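Local atomic coordinates of GphF (Cystobacter violaceus, PDB entry 6MFC), a protein that is a decarboxylase with a GNAT-like fold that probably acts in the initiation of polyketide biosynthesis. Residues 33-38 / 76-81; 58-63 / 113-118; 72-77 / 121-126. All blocks are in the same frame, centred on the assembly; numbering follows the deposited sequence.

Contact 1. Residues 33-38 / 76-81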
# COMPACT_ATOMS: atom_id res chain seq x y z
N PRO A 33 -9.29 3.73 17.10
CA PRO A 33 -10.65 3.50 16.59
C PRO A 33 -11.50 4.76 16.54
O PRO A 33 -12.50 4.79 15.80
CB PRO A 33 -11.23 2.48 17.57
CG PRO A 33 -10.04 1.78 18.13
CD PRO A 33 -8.96 2.82 18.21
N SER A 34 -11.14 5.81 17.28
CA SER A 34 -11.88 7.07 17.24
C SER A 34 -11.66 7.81 15.92
O SER A 34 -12.52 8.59 15.50
CB SER A 34 -11.49 7.96 18.41
OG SER A 34 -10.41 7.38 19.14
N ASP A 35 -10.53 7.58 15.26
CA ASP A 35 -10.22 8.23 14.00
C ASP A 35 -10.95 7.62 12.81
O ASP A 35 -10.68 8.00 11.67
CB ASP A 35 -8.71 8.17 13.74
CG ASP A 35 -7.90 8.61 14.94
OD1 ASP A 35 -8.51 8.95 15.97
OD2 ASP A 35 -6.66 8.60 14.85
N LEU A 36 -11.89 6.70 13.07
CA LEU A 36 -12.50 5.94 11.98
C LEU A 36 -13.25 6.85 11.02
O LEU A 36 -13.20 6.64 9.80
CB LEU A 36 -13.43 4.87 12.56
CG LEU A 36 -14.12 3.93 11.58
CD1 LEU A 36 -13.10 3.20 10.72
CD2 LEU A 36 -14.99 2.95 12.34
N ASP A 37 -13.96 7.86 11.54
CA ASP A 37 -14.69 8.76 10.66
C ASP A 37 -13.75 9.57 9.78
O ASP A 37 -14.08 9.87 8.63
CB ASP A 37 -15.58 9.69 11.48
CG ASP A 37 -16.51 8.94 12.40
OD1 ASP A 37 -16.02 8.26 13.33
OD2 ASP A 37 -17.74 9.02 12.20
N ALA A 38 -12.58 9.93 10.30
CA ALA A 38 -11.59 10.63 9.49
C ALA A 38 -10.90 9.69 8.51
O ALA A 38 -10.62 10.07 7.37
CB ALA A 38 -10.56 11.31 10.39
N GLY A 76 -4.19 19.84 12.22
CA GLY A 76 -5.14 19.14 13.06
C GLY A 76 -6.02 18.13 12.35
O GLY A 76 -6.98 17.63 12.95
N ALA A 77 -5.72 17.80 11.10
CA ALA A 77 -6.52 16.86 10.32
C ALA A 77 -5.67 15.69 9.87
O ALA A 77 -4.47 15.82 9.62
CB ALA A 77 -7.15 17.54 9.10
N ILE A 78 -6.32 14.53 9.74
CA ILE A 78 -5.66 13.32 9.27
C ILE A 78 -5.56 13.41 7.75
O ILE A 78 -6.51 13.09 7.03
CB ILE A 78 -6.41 12.05 9.70
CG1 ILE A 78 -6.53 12.00 11.23
CG2 ILE A 78 -5.70 10.81 9.18
CD1 ILE A 78 -7.16 10.74 11.75
N VAL A 79 -4.41 13.87 7.25
CA VAL A 79 -4.16 13.93 5.82
C VAL A 79 -3.42 12.70 5.31
O VAL A 79 -3.28 12.54 4.08
CB VAL A 79 -3.39 15.21 5.42
CG1 VAL A 79 -4.20 16.44 5.79
CG2 VAL A 79 -2.02 15.23 6.09
N GLY A 80 -2.93 11.84 6.19
CA GLY A 80 -2.22 10.64 5.79
C GLY A 80 -2.48 9.46 6.70
O GLY A 80 -2.58 9.63 7.92
N ALA A 81 -2.60 8.27 6.13
CA ALA A 81 -2.87 7.06 6.89
C ALA A 81 -2.16 5.87 6.25
O ALA A 81 -2.17 5.71 5.03
CB ALA A 81 -4.38 6.78 6.97
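Ile78 reaches out from its strand to meet Asp35 and Ala38, and nearly all of the contact is made by its terminal methyl. This shows how one extended side chain can join a helix start to a sheet. CG1 of Ile78 leaves the backbone anti to the carbonyl carbon, and the chain then runs straight on (chi2 -176°), which carries CD1 outward between the two partners. It lies 3.6 Å from CB of Asp35 and 3.7 Å from CB of Ala38.

The enclosed part is on the Asp35 side. There the aspartate and the isoleucine cross at about a right angle, and the methyl lies against CB and the start of the carboxylate; CD1 of Ile78 is also 3.8 Å from OD2 of Asp35. Although Asp35 occupies the N-cap position of helix 36-46, its side chain does not cap; it is buried, and OD2 forms a salt bridge with Arg29 on the edge strand 27-30. Val71, Leu73 and Leu39 also pack on Ile78.

Toward the solvent the packing thins. Ala38 is partly exposed and offers just a single methyl, while the turn residue Gly76 and the neighbouring Ala77 lie at the surface without reaching the helix.

Beyond Ile78, Val79 and Gly80 together face Leu72 in a classic beta bulge. The extra residue brings Ala81, like Ile78, against helix 36-46, whereas Val79 packs on His74 and Val123. A first helix laid over the antiparallel strands that follow it is characteristic of the N-terminal half of the GNAT fold.

Contact 2. Residues 58-63 / 113-118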
# COMPACT_ATOMS: atom_id res chain seq x y z
N LEU A 58 -11.66 -0.78 7.29
CA LEU A 58 -10.77 0.18 7.93
C LEU A 58 -10.70 -0.05 9.44
O LEU A 58 -9.64 0.07 10.05
CB LEU A 58 -11.21 1.60 7.62
CG LEU A 58 -10.94 2.07 6.19
CD1 LEU A 58 -11.25 3.55 6.03
CD2 LEU A 58 -9.50 1.76 5.79
N LEU A 59 -11.84 -0.41 10.05
CA LEU A 59 -11.82 -0.76 11.46
C LEU A 59 -11.11 -2.08 11.69
O LEU A 59 -10.40 -2.25 12.69
CB LEU A 59 -13.24 -0.82 12.01
CG LEU A 59 -13.38 -1.16 13.49
CD1 LEU A 59 -12.87 -0.01 14.35
CD2 LEU A 59 -14.82 -1.50 13.84
N ARG A 60 -11.27 -3.03 10.76
CA ARG A 60 -10.62 -4.33 10.89
C ARG A 60 -9.10 -4.19 10.95
O ARG A 60 -8.43 -4.91 11.69
CB ARG A 60 -11.03 -5.24 9.74
CG ARG A 60 -10.63 -6.69 9.93
CD ARG A 60 -10.18 -7.34 8.62
NE ARG A 60 -8.90 -6.82 8.15
CZ ARG A 60 -7.72 -7.17 8.65
NH1 ARG A 60 -7.66 -8.05 9.64
NH2 ARG A 60 -6.61 -6.65 8.16
N ARG A 61 -8.55 -3.27 10.16
CA ARG A 61 -7.10 -3.09 10.13
C ARG A 61 -6.58 -2.49 11.43
O ARG A 61 -5.62 -2.99 12.03
CB ARG A 61 -6.70 -2.21 8.95
CG ARG A 61 -7.14 -2.73 7.60
CD ARG A 61 -6.84 -1.73 6.51
NE ARG A 61 -7.38 -2.14 5.22
CZ ARG A 61 -7.28 -1.42 4.11
NH1 ARG A 61 -6.67 -0.25 4.12
NH2 ARG A 61 -7.81 -1.87 2.97
N VAL A 62 -7.22 -1.40 11.89
CA VAL A 62 -6.72 -0.69 13.06
C VAL A 62 -6.82 -1.56 14.31
O VAL A 62 -5.94 -1.53 15.18
CB VAL A 62 -7.47 0.64 13.23
CG1 VAL A 62 -7.03 1.35 14.50
CG2 VAL A 62 -7.25 1.52 12.02
N THR A 63 -7.88 -2.36 14.42
CA THR A 63 -8.06 -3.19 15.61
C THR A 63 -7.29 -4.50 15.55
O THR A 63 -7.02 -5.08 16.61
CB THR A 63 -9.55 -3.47 15.82
OG1 THR A 63 -10.06 -4.20 14.69
CG2 THR A 63 -10.32 -2.16 15.96
N GLN A 113 3.25 -6.50 6.01
CA GLN A 113 2.55 -6.25 4.76
C GLN A 113 1.86 -4.90 4.79
O GLN A 113 1.11 -4.60 5.73
CB GLN A 113 1.53 -7.35 4.48
CG GLN A 113 0.68 -7.09 3.24
CD GLN A 113 -0.56 -7.95 3.20
OE1 GLN A 113 -0.87 -8.66 4.15
NE2 GLN A 113 -1.27 -7.90 2.08
N LEU A 114 2.10 -4.08 3.77
CA LEU A 114 1.42 -2.80 3.63
C LEU A 114 0.04 -3.04 3.03
O LEU A 114 -0.08 -3.49 1.89
CB LEU A 114 2.23 -1.85 2.76
CG LEU A 114 3.51 -1.26 3.34
CD1 LEU A 114 4.24 -0.41 2.30
CD2 LEU A 114 3.20 -0.43 4.58
N LEU A 115 -1.01 -2.74 3.80
CA LEU A 115 -2.37 -2.84 3.28
C LEU A 115 -2.82 -1.56 2.59
O LEU A 115 -3.71 -1.60 1.74
CB LEU A 115 -3.33 -3.18 4.42
CG LEU A 115 -3.09 -4.53 5.11
CD1 LEU A 115 -4.09 -4.74 6.22
CD2 LEU A 115 -3.15 -5.66 4.10
N GLY A 116 -2.22 -0.42 2.94
CA GLY A 116 -2.58 0.84 2.34
C GLY A 116 -1.74 2.00 2.81
O GLY A 116 -1.22 2.00 3.93
N LEU A 117 -1.58 3.00 1.94
CA LEU A 117 -0.89 4.25 2.29
C LEU A 117 -1.60 5.36 1.53
O LEU A 117 -1.42 5.51 0.32
CB LEU A 117 0.60 4.18 1.94
CG LEU A 117 1.48 5.39 2.30
CD1 LEU A 117 2.87 4.92 2.69
CD2 LEU A 117 1.56 6.37 1.14
N ASN A 118 -2.42 6.13 2.24
CA ASN A 118 -3.21 7.20 1.65
C ASN A 118 -2.68 8.55 2.11
O ASN A 118 -2.37 8.73 3.29
CB ASN A 118 -4.69 7.06 2.04
CG ASN A 118 -5.29 5.76 1.58
OD1 ASN A 118 -4.92 5.22 0.54
ND2 ASN A 118 -6.24 5.23 2.35
O HOH W 1 -6.65 2.12 2.38
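Arg60 and Arg61 meet Leu115 in a helix-on-sheet contact, a van der Waals touch of two arginines on one leucine methyl, where helix 55-64 lies beside the central strand 111-119. CD1 of Leu115 is 3.7 Å from NH2 of Arg60 and 3.9 Å from CG of Arg61. The Arg60 chain, bent at chi2 and chi3, comes in at about a right angle and presents the edge of its guanidinium to that methyl, while its NH2 is hydrogen-bonded to OE1 of Gln85. Arg61 behaves differently: extended from CG to NE, it passes the leucine and lays one guanidinium face over Leu115, whose CB sits 4.1 Å from the plane, offset toward the rim.

No direct hydrogen bond joins the segments; a water does so instead. It lies in the guanidinium plane, accepting from NH1 of Arg61 at 2.9 Å and from ND2 of Asn118 at 3.1 Å. Glu57 forms salt bridges with NE of both arginines, which would restrain both guanidinium groups. A glycerol, probably from the crystallisation liquor, is hydrogen-bonded to O of Leu115 near Arg61; such molecules often mark pockets.

Leu115 and Gly116 form a classic beta bulge opposite Tyr83 of strand 77-87, which makes a cation-pi contact with Arg61, while helix 128-140 packs on Leu114 and Leu117.

Contact 3. Residues 72-77 / 121-126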
# COMPACT_ATOMS: atom_id res chain seq x y z
N LEU A 72 -1.04 10.65 9.87
CA LEU A 72 -0.26 11.87 9.78
C LEU A 72 -1.19 13.06 9.91
O LEU A 72 -2.20 13.16 9.20
CB LEU A 72 0.51 11.93 8.45
CG LEU A 72 1.25 13.24 8.15
CD1 LEU A 72 2.13 13.66 9.31
CD2 LEU A 72 2.09 13.08 6.89
N LEU A 73 -0.87 13.96 10.84
CA LEU A 73 -1.70 15.11 11.14
C LEU A 73 -1.10 16.38 10.55
O LEU A 73 0.08 16.67 10.77
CB LEU A 73 -1.87 15.27 12.65
CG LEU A 73 -2.52 14.10 13.40
CD1 LEU A 73 -2.71 14.45 14.86
CD2 LEU A 73 -3.85 13.75 12.76
N HIS A 74 -1.91 17.12 9.81
CA HIS A 74 -1.52 18.42 9.28
C HIS A 74 -2.69 19.38 9.49
O HIS A 74 -3.80 19.11 9.02
CB HIS A 74 -1.14 18.34 7.80
CG HIS A 74 -0.65 19.64 7.23
ND1 HIS A 74 0.56 20.20 7.58
CD2 HIS A 74 -1.22 20.49 6.34
CE1 HIS A 74 0.72 21.33 6.92
NE2 HIS A 74 -0.34 21.53 6.17
N GLU A 75 -2.43 20.48 10.20
CA GLU A 75 -3.47 21.45 10.55
C GLU A 75 -4.58 20.78 11.36
O GLU A 75 -5.76 21.10 11.22
CB GLU A 75 -4.04 22.14 9.31
CG GLU A 75 -2.98 22.80 8.42
CD GLU A 75 -2.44 24.09 9.01
OE1 GLU A 75 -3.11 24.67 9.89
OE2 GLU A 75 -1.35 24.52 8.58
N GLY A 76 -4.19 19.84 12.22
CA GLY A 76 -5.14 19.14 13.06
C GLY A 76 -6.02 18.13 12.35
O GLY A 76 -6.98 17.63 12.95
N ALA A 77 -5.72 17.80 11.10
CA ALA A 77 -6.52 16.86 10.32
C ALA A 77 -5.67 15.69 9.87
O ALA A 77 -4.47 15.82 9.62
CB ALA A 77 -7.15 17.54 9.10
N PRO A 121 -5.18 14.17 -1.48
CA PRO A 121 -4.74 14.79 -2.74
C PRO A 121 -4.47 16.28 -2.64
O PRO A 121 -3.78 16.83 -3.50
CB PRO A 121 -5.91 14.50 -3.70
CG PRO A 121 -6.58 13.29 -3.13
CD PRO A 121 -6.45 13.43 -1.64
N ALA A 122 -5.00 16.95 -1.62
CA ALA A 122 -4.76 18.38 -1.45
C ALA A 122 -3.41 18.70 -0.82
O ALA A 122 -3.02 19.87 -0.79
CB ALA A 122 -5.88 19.01 -0.61
N VAL A 123 -2.69 17.69 -0.32
CA VAL A 123 -1.42 17.92 0.35
C VAL A 123 -0.32 17.13 -0.36
O VAL A 123 0.57 16.57 0.28
CB VAL A 123 -1.49 17.53 1.84
CG1 VAL A 123 -0.50 18.35 2.65
CG2 VAL A 123 -2.90 17.71 2.37
N ARG A 124 -0.38 17.08 -1.69
CA ARG A 124 0.62 16.33 -2.44
C ARG A 124 1.94 17.08 -2.54
O ARG A 124 3.01 16.45 -2.59
CB ARG A 124 0.10 16.00 -3.85
CG ARG A 124 -1.09 15.05 -3.85
CD ARG A 124 -0.83 13.84 -2.95
NE ARG A 124 -1.97 12.93 -2.93
CZ ARG A 124 -2.00 11.75 -3.53
NH1 ARG A 124 -0.94 11.32 -4.21
NH2 ARG A 124 -3.08 10.99 -3.45
N ASN A 125 1.90 18.42 -2.57
CA ASN A 125 3.13 19.19 -2.69
C ASN A 125 4.00 19.10 -1.44
O ASN A 125 5.19 19.43 -1.51
CB ASN A 125 2.81 20.66 -2.98
CG ASN A 125 1.98 21.31 -1.89
OD1 ASN A 125 1.01 20.73 -1.40
ND2 ASN A 125 2.36 22.52 -1.50
N HIS A 126 3.44 18.66 -0.31
CA HIS A 126 4.21 18.51 0.91
C HIS A 126 5.08 17.26 0.92
O HIS A 126 5.88 17.09 1.85
CB HIS A 126 3.28 18.48 2.13
CG HIS A 126 2.80 19.83 2.55
ND1 HIS A 126 1.89 20.57 1.83
CD2 HIS A 126 3.11 20.58 3.64
CE1 HIS A 126 1.66 21.71 2.44
NE2 HIS A 126 2.39 21.75 3.54
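His74 and His126 bring their imidazoles together obliquely, the planes inclined at 60° and the centroids 4.8 Å apart. The closest approach involves the outer atoms of both rings: NE2 of His126 lies 3.8 Å from both CE1 and NE2 of His74. As side chains the two cross at about a right angle. With CG anti to the backbone N (chi1 -177°), His74 swings its ring from the end of strand 70-74 toward the loop, where its other partner is Val123, whose CG1 stands 4.3 Å from CD2 of His74.

Each ring has further neighbours. CG of Glu75 sits 3.5 Å above one face of the His74 ring, near its rim. His126 gives a weak hydrogen bond from ND1 to OD1 of Asn125, and Phe128, at the start of helix 128-140, meets His74 edge-to-face and also touches His126.

From His74 to Ala77 the chain reverses through a type I' turn closed by two backbone bonds, His74 N to Ala77 O at 2.9 Å and Ala77 N to His74 O at 3.1 Å. Thus a tight beta hairpin abuts the loop between strand 111-119 and helix 128-140, which by topology probably corresponds to the pyrophosphate-binding loop of coenzyme A-dependent GNAT enzymes, although the contact itself does not establish that role in this decarboxylase.

All three contacts converge on one sheet but lie at different distances from the chain's centre. Contact 2 is nearest, its centre about 9 Å away, whereas the centres of contacts 1 and 3 are at about 17 and 18 Å. The chemistry differs accordingly: arginines and a bridging water nearer the centre, one aliphatic methyl at the helix start, loosely met imidazoles at the periphery. Contacts 1 and 2 use consecutive helices and neighbouring strands, joined by a probable hydrogen bond from Asn118 N to Ala81 O. Contacts 1 and 3 share Gly76 and Ala77, part of the His74-Ala77 turn, and are joined by probable backbone hydrogen bonds of Leu72 with Val79 and Gly80, while contacts 2 and 3 are merely adjacent in sequence.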